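Local coordinates for hypothetical protein, similar to alpha-acetolactate decarboxylase (Staphylococcus aureus subsp. aureus, PDB 1XV2), which probably catalyses, as an alpha-acetolactate decarboxylase, the zinc-dependent decarboxylation of alpha-acetolactate to acetoin, at residues A[7-12]-A[209-214]; A[14-19]-A[222-227]; A[21-26]-A[216-221]; A[61-66]-A[126-131]; A[113-118]-A[200-205]. All coordinates share one frame; numbering follows the deposited sequence.

Contact 1: residues A[7-12]-A[209-214]; sequences VLYQHG and QQHFPV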
# COMPACT_ATOMS: atom_id res chain seq x y z
N VAL A 7 -1.28 13.40 -4.01
CA VAL A 7 -1.64 11.99 -4.06
C VAL A 7 -0.95 11.23 -5.17
O VAL A 7 -0.91 11.68 -6.32
CB VAL A 7 -3.17 11.82 -4.25
CG1 VAL A 7 -3.52 10.34 -4.32
CG2 VAL A 7 -3.92 12.48 -3.11
N LEU A 8 -0.41 10.07 -4.83
CA LEU A 8 0.24 9.21 -5.81
C LEU A 8 -0.75 8.10 -6.12
O LEU A 8 -1.20 7.40 -5.22
CB LEU A 8 1.53 8.61 -5.23
CG LEU A 8 2.17 7.50 -6.07
CD1 LEU A 8 2.36 7.97 -7.50
CD2 LEU A 8 3.50 7.10 -5.46
N TYR A 9 -1.10 7.96 -7.39
CA TYR A 9 -2.05 6.94 -7.81
C TYR A 9 -1.36 5.74 -8.43
O TYR A 9 -0.50 5.89 -9.30
CB TYR A 9 -3.04 7.52 -8.83
CG TYR A 9 -4.09 6.53 -9.29
CD1 TYR A 9 -5.26 6.33 -8.55
CD2 TYR A 9 -3.93 5.83 -10.49
CE1 TYR A 9 -6.24 5.44 -8.99
CE2 TYR A 9 -4.91 4.94 -10.93
CZ TYR A 9 -6.06 4.75 -10.18
OH TYR A 9 -7.04 3.90 -10.63
N GLN A 10 -1.73 4.54 -7.99
CA GLN A 10 -1.14 3.34 -8.55
C GLN A 10 -2.21 2.32 -8.90
O GLN A 10 -3.11 2.04 -8.11
CB GLN A 10 -0.12 2.74 -7.57
CG GLN A 10 0.64 1.54 -8.13
CD GLN A 10 1.89 1.18 -7.33
OE1 GLN A 10 2.95 1.78 -7.50
NE2 GLN A 10 1.75 0.21 -6.44
N HIS A 11 -2.11 1.79 -10.12
CA HIS A 11 -3.05 0.78 -10.58
C HIS A 11 -2.27 -0.52 -10.61
O HIS A 11 -1.30 -0.65 -11.36
CB HIS A 11 -3.57 1.10 -11.98
CG HIS A 11 -4.43 0.02 -12.56
ND1 HIS A 11 -5.73 -0.21 -12.16
CD2 HIS A 11 -4.14 -0.95 -13.46
CE1 HIS A 11 -6.20 -1.27 -12.78
NE2 HIS A 11 -5.26 -1.74 -13.58
N GLY A 12 -2.70 -1.48 -9.80
CA GLY A 12 -2.00 -2.75 -9.75
C GLY A 12 -0.73 -2.54 -8.95
O GLY A 12 -0.49 -1.44 -8.44
N GLN A 209 -2.78 6.27 -3.24
CA GLN A 209 -4.05 5.65 -3.63
C GLN A 209 -3.82 4.42 -4.50
O GLN A 209 -3.44 4.53 -5.67
CB GLN A 209 -4.90 6.67 -4.39
CG GLN A 209 -6.30 6.20 -4.72
CD GLN A 209 -7.13 7.29 -5.36
OE1 GLN A 209 -7.17 8.42 -4.87
NE2 GLN A 209 -7.82 6.97 -6.45
N GLN A 210 -4.05 3.24 -3.93
CA GLN A 210 -3.86 1.97 -4.63
C GLN A 210 -5.17 1.44 -5.20
O GLN A 210 -6.13 1.21 -4.46
CB GLN A 210 -3.26 0.93 -3.68
CG GLN A 210 -3.08 -0.45 -4.30
CD GLN A 210 -2.03 -0.47 -5.39
OE1 GLN A 210 -0.83 -0.34 -5.12
NE2 GLN A 210 -2.47 -0.64 -6.64
N HIS A 211 -5.20 1.22 -6.51
CA HIS A 211 -6.39 0.72 -7.18
C HIS A 211 -6.17 -0.71 -7.66
O HIS A 211 -5.10 -1.05 -8.16
CB HIS A 211 -6.75 1.63 -8.36
CG HIS A 211 -7.98 1.21 -9.10
ND1 HIS A 211 -7.95 0.65 -10.36
CD2 HIS A 211 -9.29 1.28 -8.75
CE1 HIS A 211 -9.18 0.39 -10.76
NE2 HIS A 211 -10.01 0.77 -9.80
N PHE A 212 -7.20 -1.54 -7.49
CA PHE A 212 -7.15 -2.95 -7.86
C PHE A 212 -8.17 -3.28 -8.95
O PHE A 212 -9.27 -2.74 -8.96
CB PHE A 212 -7.46 -3.83 -6.63
CG PHE A 212 -6.48 -3.67 -5.50
CD1 PHE A 212 -5.47 -4.61 -5.30
CD2 PHE A 212 -6.58 -2.60 -4.61
CE1 PHE A 212 -4.57 -4.49 -4.24
CE2 PHE A 212 -5.69 -2.46 -3.55
CZ PHE A 212 -4.68 -3.41 -3.36
N PRO A 213 -7.80 -4.17 -9.89
CA PRO A 213 -8.71 -4.56 -10.98
C PRO A 213 -9.74 -5.59 -10.52
O PRO A 213 -9.65 -6.77 -10.86
CB PRO A 213 -7.75 -5.12 -12.03
CG PRO A 213 -6.69 -5.77 -11.17
CD PRO A 213 -6.45 -4.72 -10.10
N VAL A 214 -10.71 -5.14 -9.74
CA VAL A 214 -11.74 -6.02 -9.21
C VAL A 214 -12.63 -6.68 -10.27
O VAL A 214 -13.33 -7.64 -9.98
CB VAL A 214 -12.64 -5.27 -8.21
CG1 VAL A 214 -11.81 -4.78 -7.04
CG2 VAL A 214 -13.32 -4.09 -8.90
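Strands 7-11 and 207-211 run parallel here, with Tyr-9, Gln-10 and His-11 opposite Gln-209, Gln-210 and His-211. Backbone bonds alternate between the strands and lie nearly along the C=O axes; Gly-12 N meets His-211 O at 2.9 Å and 179°. Gln-210 CB points to the same sheet face as Gln-10, with CG anti to the backbone N. A bend at chi2 (67°) then brings Gln-210 CD to 3.6 Å from Gly-12 O. Gln-210 OE1 accepts from Gln-10 NE2 at 2.9 Å, on a lone pair. Gln-210 NE2 donates to Gly-12 O at 2.8 Å and to His-211 O of its own strand, from above both carbonyl planes. On the other face, His-11 ND1 and His-211 ND1 share a hydrogen bond of 3.0 Å, edge to edge. Gln-10 NE2 also donates to Val-170 O, and His-11 NE2 bonds Thr-25 OG1. Strand 77-80 flanks strand 7-11, while an antiparallel strand of the second subunit pairs with Gln-210 and His-211, continuing the sheet across the dimer.

Contact 2: residues A[14-19]-A[222-227]; sequences LGTLMA and AKIDYK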
# COMPACT_ATOMS: atom_id res chain seq x y z
N LEU A 14 3.71 -3.79 -8.36
CA LEU A 14 4.91 -4.35 -8.98
C LEU A 14 5.07 -5.83 -8.65
O LEU A 14 5.43 -6.62 -9.51
CB LEU A 14 6.15 -3.58 -8.51
CG LEU A 14 7.48 -4.08 -9.07
CD1 LEU A 14 7.45 -4.05 -10.59
CD2 LEU A 14 8.61 -3.22 -8.53
N GLY A 15 4.78 -6.19 -7.41
CA GLY A 15 4.91 -7.58 -7.00
C GLY A 15 3.99 -8.53 -7.75
O GLY A 15 4.39 -9.64 -8.08
N THR A 16 2.76 -8.11 -8.00
CA THR A 16 1.79 -8.94 -8.71
C THR A 16 2.14 -9.00 -10.20
O THR A 16 1.89 -10.00 -10.87
CB THR A 16 0.35 -8.40 -8.54
OG1 THR A 16 -0.04 -8.51 -7.16
CG2 THR A 16 -0.63 -9.18 -9.40
N LEU A 17 2.72 -7.92 -10.72
CA LEU A 17 3.12 -7.90 -12.13
C LEU A 17 4.25 -8.93 -12.25
O LEU A 17 4.23 -9.79 -13.12
CB LEU A 17 3.63 -6.51 -12.53
CG LEU A 17 3.88 -6.30 -14.03
CD1 LEU A 17 2.55 -6.12 -14.74
CD2 LEU A 17 4.77 -5.08 -14.25
N MSE A 18 5.23 -8.83 -11.35
CA MSE A 18 6.38 -9.74 -11.33
C MSE A 18 5.92 -11.19 -11.24
O MSE A 18 6.59 -12.10 -11.74
CB MSE A 18 7.29 -9.43 -10.14
CG MSE A 18 8.01 -8.09 -10.19
SE MSE A 18 9.32 -7.96 -11.61
CE MSE A 18 10.68 -9.10 -10.89
N ALA A 19 4.79 -11.40 -10.57
CA ALA A 19 4.24 -12.74 -10.39
C ALA A 19 3.71 -13.36 -11.68
O ALA A 19 3.44 -14.56 -11.72
CB ALA A 19 3.13 -12.70 -9.34
N ALA A 222 -6.79 -15.69 -9.29
CA ALA A 222 -5.41 -16.14 -9.22
C ALA A 222 -4.84 -16.43 -7.84
O ALA A 222 -5.15 -15.75 -6.86
CB ALA A 222 -4.50 -15.14 -9.94
N LYS A 223 -4.02 -17.48 -7.78
CA LYS A 223 -3.33 -17.86 -6.55
C LYS A 223 -1.93 -17.34 -6.83
O LYS A 223 -1.11 -18.01 -7.45
CB LYS A 223 -3.30 -19.39 -6.39
CG LYS A 223 -2.59 -19.85 -5.12
CD LYS A 223 -2.75 -21.35 -4.90
CE LYS A 223 -2.02 -21.81 -3.65
NZ LYS A 223 -0.55 -21.57 -3.74
N ILE A 224 -1.67 -16.11 -6.39
CA ILE A 224 -0.40 -15.45 -6.64
C ILE A 224 0.76 -15.94 -5.78
O ILE A 224 0.69 -15.93 -4.56
CB ILE A 224 -0.55 -13.92 -6.46
CG1 ILE A 224 -1.81 -13.44 -7.19
CG2 ILE A 224 0.68 -13.21 -7.02
CD1 ILE A 224 -2.13 -11.96 -7.00
N ASP A 225 1.83 -16.37 -6.45
CA ASP A 225 3.03 -16.84 -5.76
C ASP A 225 4.06 -15.72 -5.74
O ASP A 225 4.58 -15.33 -6.79
CB ASP A 225 3.61 -18.07 -6.46
CG ASP A 225 4.95 -18.50 -5.88
OD1 ASP A 225 5.06 -18.62 -4.64
OD2 ASP A 225 5.90 -18.72 -6.66
N TYR A 226 4.36 -15.21 -4.55
CA TYR A 226 5.32 -14.12 -4.41
C TYR A 226 6.70 -14.60 -3.99
O TYR A 226 7.57 -13.81 -3.66
CB TYR A 226 4.79 -13.11 -3.39
CG TYR A 226 3.56 -12.36 -3.87
CD1 TYR A 226 3.66 -11.40 -4.88
CD2 TYR A 226 2.31 -12.60 -3.31
CE1 TYR A 226 2.53 -10.71 -5.32
CE2 TYR A 226 1.18 -11.91 -3.74
CZ TYR A 226 1.29 -10.97 -4.74
OH TYR A 226 0.17 -10.29 -5.17
N LYS A 227 6.90 -15.92 -4.03
CA LYS A 227 8.17 -16.52 -3.67
C LYS A 227 9.30 -15.86 -4.47
O LYS A 227 9.25 -15.81 -5.69
CB LYS A 227 8.12 -18.02 -3.96
CG LYS A 227 9.36 -18.80 -3.52
CD LYS A 227 9.16 -20.30 -3.75
CE LYS A 227 10.40 -21.10 -3.37
NZ LYS A 227 11.57 -20.76 -4.23
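The short helix 14-18 faces an irregular segment, 222-227, and the backbones come closest at Ala-19 and Tyr-226, whose CA atoms are 6.2 Å apart. Tyr-226 has CG anti to the carbonyl carbon (chi1 -68°), and its ring reaches back to the helix edge-on. Gly-15 O lies near the ring plane, 3.5 Å from Tyr-226 CE1. At the tip, Tyr-226 OH and Thr-16 OG1 form a hydrogen bond of 2.7 Å. Thr-16 OG1 also bonds Thr-13 OG1, so two hydroxyls grip it. Ile-224 packs beside this bond. Ile-224 CG2 lies over one face of the Tyr-226 ring, toward the rim, and presses on Ala-19 CB at 3.4 Å, which is tight for two carbons. Ile-224 CD1 meets Thr-16 CG2 at 4.0 Å, the two side chains crossing at about a right angle. The contact lies near the surface and combines the hydroxyl bond with apolar packing. Phe-219 of helix 217-221 touches both Thr-16 and Ile-224, helix 229-236 packs on Leu-14 and Met-18, and the second subunit lies against Tyr-226 through its Glu-165.

Contact 3: residues A[21-26]-A[216-221]; sequences LLEGTA and NETFVK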
# COMPACT_ATOMS: atom_id res chain seq x y z
N LEU A 21 1.05 -11.75 -13.70
CA LEU A 21 -0.26 -11.25 -14.11
C LEU A 21 -0.06 -10.03 -14.99
O LEU A 21 -0.08 -8.89 -14.52
CB LEU A 21 -1.10 -10.91 -12.87
CG LEU A 21 -1.64 -12.13 -12.12
CD1 LEU A 21 -0.50 -12.90 -11.49
CD2 LEU A 21 -2.62 -11.68 -11.05
N LEU A 22 0.12 -10.28 -16.28
CA LEU A 22 0.38 -9.21 -17.23
C LEU A 22 -0.82 -8.72 -18.04
O LEU A 22 -0.66 -7.90 -18.94
CB LEU A 22 1.50 -9.66 -18.18
CG LEU A 22 2.67 -10.37 -17.49
CD1 LEU A 22 3.76 -10.67 -18.51
CD2 LEU A 22 3.21 -9.50 -16.36
N GLU A 23 -2.02 -9.21 -17.73
CA GLU A 23 -3.21 -8.77 -18.46
C GLU A 23 -3.46 -7.27 -18.28
O GLU A 23 -3.31 -6.73 -17.18
CB GLU A 23 -4.44 -9.55 -17.99
CG GLU A 23 -4.60 -10.92 -18.63
CD GLU A 23 -5.87 -11.63 -18.20
OE1 GLU A 23 -6.93 -10.97 -18.12
OE2 GLU A 23 -5.82 -12.85 -17.95
N GLY A 24 -3.84 -6.59 -19.36
CA GLY A 24 -4.13 -5.17 -19.27
C GLY A 24 -5.43 -5.05 -18.51
O GLY A 24 -6.43 -5.65 -18.89
N THR A 25 -5.44 -4.27 -17.43
CA THR A 25 -6.65 -4.14 -16.62
C THR A 25 -7.16 -2.71 -16.48
O THR A 25 -8.22 -2.48 -15.88
CB THR A 25 -6.43 -4.72 -15.23
OG1 THR A 25 -5.29 -4.08 -14.63
CG2 THR A 25 -6.17 -6.21 -15.31
N ALA A 26 -6.41 -1.76 -17.01
CA ALA A 26 -6.80 -0.36 -16.97
C ALA A 26 -6.40 0.28 -18.30
O ALA A 26 -5.47 -0.16 -18.96
CB ALA A 26 -6.12 0.35 -15.81
N ASN A 216 -11.35 -7.87 -13.17
CA ASN A 216 -10.53 -8.80 -13.92
C ASN A 216 -10.56 -10.18 -13.28
O ASN A 216 -10.09 -10.37 -12.15
CB ASN A 216 -9.09 -8.28 -14.01
CG ASN A 216 -8.18 -9.20 -14.80
OD1 ASN A 216 -7.54 -10.09 -14.25
ND2 ASN A 216 -8.13 -8.99 -16.12
N GLU A 217 -11.13 -11.14 -14.00
CA GLU A 217 -11.26 -12.50 -13.50
C GLU A 217 -9.95 -13.21 -13.18
O GLU A 217 -9.87 -13.97 -12.22
CB GLU A 217 -12.06 -13.34 -14.50
CG GLU A 217 -12.32 -14.76 -14.05
CD GLU A 217 -13.28 -15.49 -14.97
OE1 GLU A 217 -14.45 -15.05 -15.07
OE2 GLU A 217 -12.88 -16.50 -15.58
N THR A 218 -8.91 -12.98 -13.98
CA THR A 218 -7.63 -13.63 -13.74
C THR A 218 -7.03 -13.18 -12.41
O THR A 218 -6.55 -14.00 -11.63
CB THR A 218 -6.64 -13.35 -14.88
OG1 THR A 218 -7.19 -13.81 -16.12
CG2 THR A 218 -5.33 -14.07 -14.62
N PHE A 219 -7.07 -11.88 -12.15
CA PHE A 219 -6.55 -11.34 -10.90
C PHE A 219 -7.38 -11.87 -9.72
O PHE A 219 -6.84 -12.42 -8.76
CB PHE A 219 -6.60 -9.81 -10.91
CG PHE A 219 -6.16 -9.18 -9.62
CD1 PHE A 219 -4.84 -9.26 -9.20
CD2 PHE A 219 -7.09 -8.56 -8.79
CE1 PHE A 219 -4.44 -8.73 -7.97
CE2 PHE A 219 -6.70 -8.02 -7.56
CZ PHE A 219 -5.38 -8.11 -7.15
N VAL A 220 -8.70 -11.71 -9.81
CA VAL A 220 -9.61 -12.17 -8.77
C VAL A 220 -9.39 -13.63 -8.35
O VAL A 220 -9.25 -13.93 -7.17
CB VAL A 220 -11.09 -12.00 -9.23
CG1 VAL A 220 -12.02 -12.82 -8.35
CG2 VAL A 220 -11.48 -10.53 -9.15
N LYS A 221 -9.36 -14.53 -9.33
CA LYS A 221 -9.21 -15.97 -9.07
C LYS A 221 -7.78 -16.49 -8.91
O LYS A 221 -7.58 -17.63 -8.46
CB LYS A 221 -9.87 -16.77 -10.18
CG LYS A 221 -11.37 -16.58 -10.34
CD LYS A 221 -11.87 -17.47 -11.46
CE LYS A 221 -13.37 -17.40 -11.63
NZ LYS A 221 -13.82 -18.33 -12.72
O HOH W 1 -9.27 -12.14 -16.81
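An N-capped helix start is held here by a loop carboxylate. Asn-216 is the N-cap of helix 217-221, and Glu-23 of the loop 21-26 grips two side chains of that turn. Thr-218 OG1 donates to Glu-23 OE2 in a very short bond of 2.5 Å. Asn-216 ND2 donates to Glu-23 OE1 at 3.1 Å and 162°. Both donors stand above the carboxylate plane, and the Asn-216 amide is turned 65° against it. A water adds a third link, donating to Glu-23 OE1 and accepting from Thr-218 N. If ionised, the carboxylate lies at the helix N-terminus, where the N-terminal N-H groups would probably favour its charge.

In the next shell, Asn-216 is fixed by its own cap. CG is anti to the backbone N (chi1 -179°), and Asn-216 OD1 accepts from Phe-219 N at 2.8 Å in its carbonyl plane. One amide therefore uses its oxygen for the helix and its nitrogen for the loop. Thr-25 CG2 rests on this amide, 3.5 Å from Asn-216 ND2. Thr-25 OG1 turns instead to His-11 NE2, and Thr-25 and Ala-26 form a classic beta bulge against Val-74. Asn-110 of the second subunit bonds Phe-219 O. At the apolar end, Leu-21 CD2 meets the edge of the Phe-219 ring, 3.8 Å from Phe-219 CD1.

Contact 4: residues A[61-66]-A[126-131]; sequences EHKEFI and VRMMPA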
# COMPACT_ATOMS: atom_id res chain seq x y z
N GLU A 61 10.43 -2.86 -27.43
CA GLU A 61 11.60 -3.69 -27.68
C GLU A 61 12.16 -3.57 -29.10
O GLU A 61 13.25 -4.07 -29.37
CB GLU A 61 11.23 -5.15 -27.42
CG GLU A 61 10.08 -5.63 -28.31
CD GLU A 61 9.45 -6.92 -27.83
OE1 GLU A 61 10.17 -7.93 -27.73
OE2 GLU A 61 8.23 -6.92 -27.56
N HIS A 62 11.41 -2.93 -29.98
CA HIS A 62 11.84 -2.78 -31.37
C HIS A 62 12.33 -1.37 -31.68
O HIS A 62 12.32 -0.94 -32.84
CB HIS A 62 10.68 -3.13 -32.31
CG HIS A 62 10.10 -4.49 -32.05
ND1 HIS A 62 10.85 -5.64 -32.11
CD2 HIS A 62 8.85 -4.87 -31.71
CE1 HIS A 62 10.09 -6.68 -31.81
NE2 HIS A 62 8.87 -6.24 -31.57
N LYS A 63 12.74 -0.64 -30.64
CA LYS A 63 13.24 0.72 -30.79
C LYS A 63 12.20 1.70 -31.31
O LYS A 63 12.53 2.82 -31.70
CB LYS A 63 14.46 0.73 -31.72
CG LYS A 63 15.58 -0.18 -31.26
CD LYS A 63 16.78 -0.08 -32.18
CE LYS A 63 17.92 -0.94 -31.69
NZ LYS A 63 19.14 -0.75 -32.52
N GLU A 64 10.94 1.29 -31.30
CA GLU A 64 9.87 2.17 -31.75
C GLU A 64 9.49 3.09 -30.59
O GLU A 64 9.67 2.74 -29.43
CB GLU A 64 8.67 1.33 -32.20
CG GLU A 64 9.05 0.22 -33.17
CD GLU A 64 7.86 -0.56 -33.70
OE1 GLU A 64 6.96 -0.90 -32.89
OE2 GLU A 64 7.82 -0.84 -34.91
N PHE A 65 8.99 4.27 -30.91
CA PHE A 65 8.60 5.23 -29.88
C PHE A 65 7.42 6.03 -30.42
O PHE A 65 7.54 6.72 -31.43
CB PHE A 65 9.77 6.18 -29.58
CG PHE A 65 9.59 7.01 -28.34
CD1 PHE A 65 10.30 6.72 -27.18
CD2 PHE A 65 8.71 8.09 -28.33
CE1 PHE A 65 10.14 7.50 -26.03
CE2 PHE A 65 8.54 8.87 -27.19
CZ PHE A 65 9.25 8.57 -26.03
N ILE A 66 6.28 5.93 -29.75
CA ILE A 66 5.09 6.65 -30.20
C ILE A 66 4.20 7.16 -29.08
O ILE A 66 4.36 6.79 -27.91
CB ILE A 66 4.24 5.75 -31.14
CG1 ILE A 66 3.93 4.41 -30.47
CG2 ILE A 66 5.00 5.48 -32.43
CD1 ILE A 66 2.93 4.49 -29.34
N VAL A 126 18.95 2.67 -20.89
CA VAL A 126 17.61 2.17 -20.60
C VAL A 126 17.37 0.78 -21.18
O VAL A 126 18.16 0.28 -21.99
CB VAL A 126 16.51 3.08 -21.21
CG1 VAL A 126 16.68 4.51 -20.74
CG2 VAL A 126 16.56 3.01 -22.74
N ARG A 127 16.27 0.17 -20.77
CA ARG A 127 15.86 -1.12 -21.29
C ARG A 127 14.43 -0.95 -21.76
O ARG A 127 13.73 -0.03 -21.31
CB ARG A 127 15.95 -2.22 -20.22
CG ARG A 127 15.03 -2.08 -19.01
CD ARG A 127 13.61 -2.63 -19.27
NE ARG A 127 12.74 -2.43 -18.11
CZ ARG A 127 12.82 -3.12 -16.97
NH1 ARG A 127 13.73 -4.07 -16.83
NH2 ARG A 127 12.00 -2.83 -15.96
N MSE A 128 14.01 -1.79 -22.69
CA MSE A 128 12.65 -1.76 -23.19
C MSE A 128 12.12 -3.16 -22.95
O MSE A 128 12.45 -4.10 -23.68
CB MSE A 128 12.62 -1.43 -24.68
CG MSE A 128 13.24 -0.08 -25.04
SE MSE A 128 15.14 -0.17 -25.38
CE MSE A 128 15.10 -0.63 -27.26
N MSE A 129 11.32 -3.32 -21.90
CA MSE A 129 10.78 -4.62 -21.55
C MSE A 129 10.11 -5.30 -22.74
O MSE A 129 9.18 -4.75 -23.32
CB MSE A 129 9.78 -4.49 -20.40
CG MSE A 129 9.44 -5.82 -19.71
SE MSE A 129 10.94 -6.55 -18.74
CE MSE A 129 10.66 -5.66 -17.05
N PRO A 130 10.61 -6.48 -23.13
CA PRO A 130 10.02 -7.21 -24.26
C PRO A 130 8.65 -7.77 -23.89
O PRO A 130 8.47 -8.31 -22.79
CB PRO A 130 11.06 -8.29 -24.55
CG PRO A 130 11.61 -8.58 -23.19
CD PRO A 130 11.78 -7.20 -22.59
N ALA A 131 7.69 -7.63 -24.79
CA ALA A 131 6.34 -8.10 -24.55
C ALA A 131 6.22 -9.62 -24.48
O ALA A 131 7.00 -10.35 -25.09
CB ALA A 131 5.40 -7.56 -25.63
O HOH W 2 8.38 -4.05 -25.82
O HOH W 3 9.07 -10.29 -26.94
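Glu-61 carries this contact. Its CG takes the crowded position between the backbone N and the carbonyl carbon (chi1 60°), and the chain then extends across Pro-130 at about a right angle. This sets Glu-61 OE1 3.3 Å from Pro-130 CB. Glu-61 OE2 accepts from Ala-131 N at 2.9 Å, with the donor above the carboxylate plane. Two waters reinforce the link. One donates to both Glu-61 OE1 and Ala-131 O; the other accepts from Glu-61 N and also lies 2.7 Å from Met-129 O. Selenomethionine Met-128 starts with CG anti to the carbonyl carbon. Bends at chi2 (89°) and chi3 (87°) then bring Met-128 CE to 4.1 Å from Lys-63 CG, while CB lies against the Glu-61 backbone. Arg-145 also bonds Ala-131 O, and helix 140-143 touches Pro-130. Glu-61 thus ties the turn of the beta hairpin 55-59/65-67, at the edge of the mixed sheet, to the exit of strand 120-127 in the antiparallel sheet.

Contact 5: residues A[113-118]-A[200-205]; sequences SAVKIY and VEIQNF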
# COMPACT_ATOMS: atom_id res chain seq x y z
N SER A 113 7.41 9.65 -3.12
CA SER A 113 7.73 10.95 -3.72
C SER A 113 7.87 10.79 -5.22
O SER A 113 8.10 9.69 -5.73
CB SER A 113 9.04 11.51 -3.14
OG SER A 113 10.12 10.63 -3.38
N ALA A 114 7.71 11.89 -5.94
CA ALA A 114 7.82 11.88 -7.39
C ALA A 114 8.98 12.77 -7.78
O ALA A 114 9.28 13.76 -7.11
CB ALA A 114 6.53 12.39 -8.01
N VAL A 115 9.65 12.42 -8.88
CA VAL A 115 10.77 13.22 -9.35
C VAL A 115 10.70 13.47 -10.84
O VAL A 115 10.12 12.69 -11.61
CB VAL A 115 12.12 12.53 -9.07
CG1 VAL A 115 12.28 12.28 -7.58
CG2 VAL A 115 12.22 11.23 -9.84
N LYS A 116 11.29 14.59 -11.24
CA LYS A 116 11.34 14.97 -12.64
C LYS A 116 12.72 15.57 -12.82
O LYS A 116 13.09 16.52 -12.13
CB LYS A 116 10.26 16.00 -12.97
CG LYS A 116 10.17 16.30 -14.45
CD LYS A 116 9.00 17.22 -14.78
CE LYS A 116 8.89 17.41 -16.29
NZ LYS A 116 7.72 18.25 -16.67
N ILE A 117 13.49 14.99 -13.73
CA ILE A 117 14.85 15.44 -14.01
C ILE A 117 14.90 15.77 -15.50
O ILE A 117 14.84 14.87 -16.33
CB ILE A 117 15.87 14.33 -13.70
CG1 ILE A 117 15.71 13.89 -12.24
CG2 ILE A 117 17.28 14.82 -13.97
CD1 ILE A 117 16.45 12.62 -11.88
N TYR A 118 15.00 17.05 -15.83
CA TYR A 118 15.02 17.48 -17.22
C TYR A 118 16.26 18.29 -17.60
O TYR A 118 16.68 19.17 -16.86
CB TYR A 118 13.78 18.31 -17.55
CG TYR A 118 13.81 18.84 -18.96
CD1 TYR A 118 13.54 17.99 -20.04
CD2 TYR A 118 14.22 20.15 -19.23
CE1 TYR A 118 13.68 18.43 -21.35
CE2 TYR A 118 14.37 20.59 -20.54
CZ TYR A 118 14.10 19.73 -21.60
OH TYR A 118 14.29 20.16 -22.90
N VAL A 200 16.13 19.43 -11.24
CA VAL A 200 15.41 18.38 -10.54
C VAL A 200 14.20 18.93 -9.79
O VAL A 200 14.31 19.89 -9.02
CB VAL A 200 16.31 17.66 -9.51
CG1 VAL A 200 15.53 16.55 -8.81
CG2 VAL A 200 17.54 17.08 -10.21
N GLU A 201 13.04 18.31 -10.02
CA GLU A 201 11.81 18.70 -9.36
C GLU A 201 11.32 17.52 -8.52
O GLU A 201 11.29 16.38 -8.99
CB GLU A 201 10.74 19.08 -10.38
CG GLU A 201 11.02 20.39 -11.09
CD GLU A 201 10.05 20.65 -12.23
OE1 GLU A 201 10.13 19.92 -13.25
OE2 GLU A 201 9.22 21.56 -12.11
N ILE A 202 10.95 17.80 -7.28
CA ILE A 202 10.46 16.76 -6.38
C ILE A 202 9.09 17.10 -5.83
O ILE A 202 8.73 18.27 -5.68
CB ILE A 202 11.42 16.57 -5.18
CG1 ILE A 202 12.83 16.28 -5.67
CG2 ILE A 202 10.93 15.42 -4.31
CD1 ILE A 202 13.84 16.12 -4.54
N GLN A 203 8.31 16.06 -5.53
CA GLN A 203 6.99 16.22 -4.95
C GLN A 203 6.82 15.14 -3.89
O GLN A 203 6.96 13.95 -4.19
CB GLN A 203 5.90 16.09 -6.01
CG GLN A 203 4.49 16.29 -5.45
CD GLN A 203 3.40 16.09 -6.48
OE1 GLN A 203 2.23 16.34 -6.21
NE2 GLN A 203 3.78 15.64 -7.67
N ASN A 204 6.52 15.54 -2.66
CA ASN A 204 6.34 14.60 -1.57
C ASN A 204 4.85 14.28 -1.42
O ASN A 204 4.02 15.18 -1.42
CB ASN A 204 6.89 15.20 -0.27
CG ASN A 204 8.32 15.68 -0.42
OD1 ASN A 204 9.25 14.88 -0.62
ND2 ASN A 204 8.52 16.99 -0.34
N PHE A 205 4.52 13.00 -1.30
CA PHE A 205 3.13 12.57 -1.19
C PHE A 205 2.65 12.31 0.23
O PHE A 205 3.35 11.72 1.05
CB PHE A 205 2.91 11.31 -2.04
CG PHE A 205 3.07 11.54 -3.52
CD1 PHE A 205 2.22 12.42 -4.20
CD2 PHE A 205 4.08 10.91 -4.23
CE1 PHE A 205 2.39 12.67 -5.56
CE2 PHE A 205 4.26 11.15 -5.60
CZ PHE A 205 3.41 12.03 -6.27
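The Phe-205 ring closes one end of this strand pair. Gln-203 O lies over one face, offset toward the rim and 4.1 Å above the plane. Ala-114 CB approaches the ring obliquely, 3.5 Å from Phe-205 CE2. With chi1 at -65°, Phe-205 CG is anti to the carbonyl carbon, and the ring reaches over to strand 113-118. The strands themselves are antiparallel. Ala-114 with Gln-203 and Lys-116 with Glu-201 are the hydrogen-bonded pairs; the shortest bonds are Ala-114 N to Gln-203 O and Glu-201 N to Lys-116 O, both 2.8 Å. Lys-116 and Glu-201 lie side by side, pointing the same way. Glu-201 OE1 touches Lys-116 CD at 3.3 Å, but Lys-116 NZ stays 4.5 Å from Glu-201 OE1, beyond a salt bridge. On the other face, Val-115 and Ile-202, then Ile-117 and Val-200, are non-hydrogen-bonded pairs with apolar side chains. Helix 95-105 packs on that face through Ile-102. Strand 154-163 flanks strand 113-118, and strand 86-94 flanks strand 198-204 in the antiparallel sheet.

In the fold
From the N terminus, strand 7-11, helix 14-18 and the loop 21-26 each pair with a segment near the C terminus. Contacts 1, 2 and 3 thus close very long loops. Contact 1 crosses contacts 2 and 3, whereas contact 3 nests inside contact 2. Contacts 1 and 3 touch through His-11 and Thr-25; contacts 2 and 3 touch through Leu-21. All three also meet the second subunit. Contacts 4 and 5 nest inside those loops and cross each other. Contact 4 joins the mixed sheet to the antiparallel one, and contact 5 pairs two strands within the latter. Phe-205 of contact 5 packs on Val-7 and Leu-8 of contact 1, linking both sheets again.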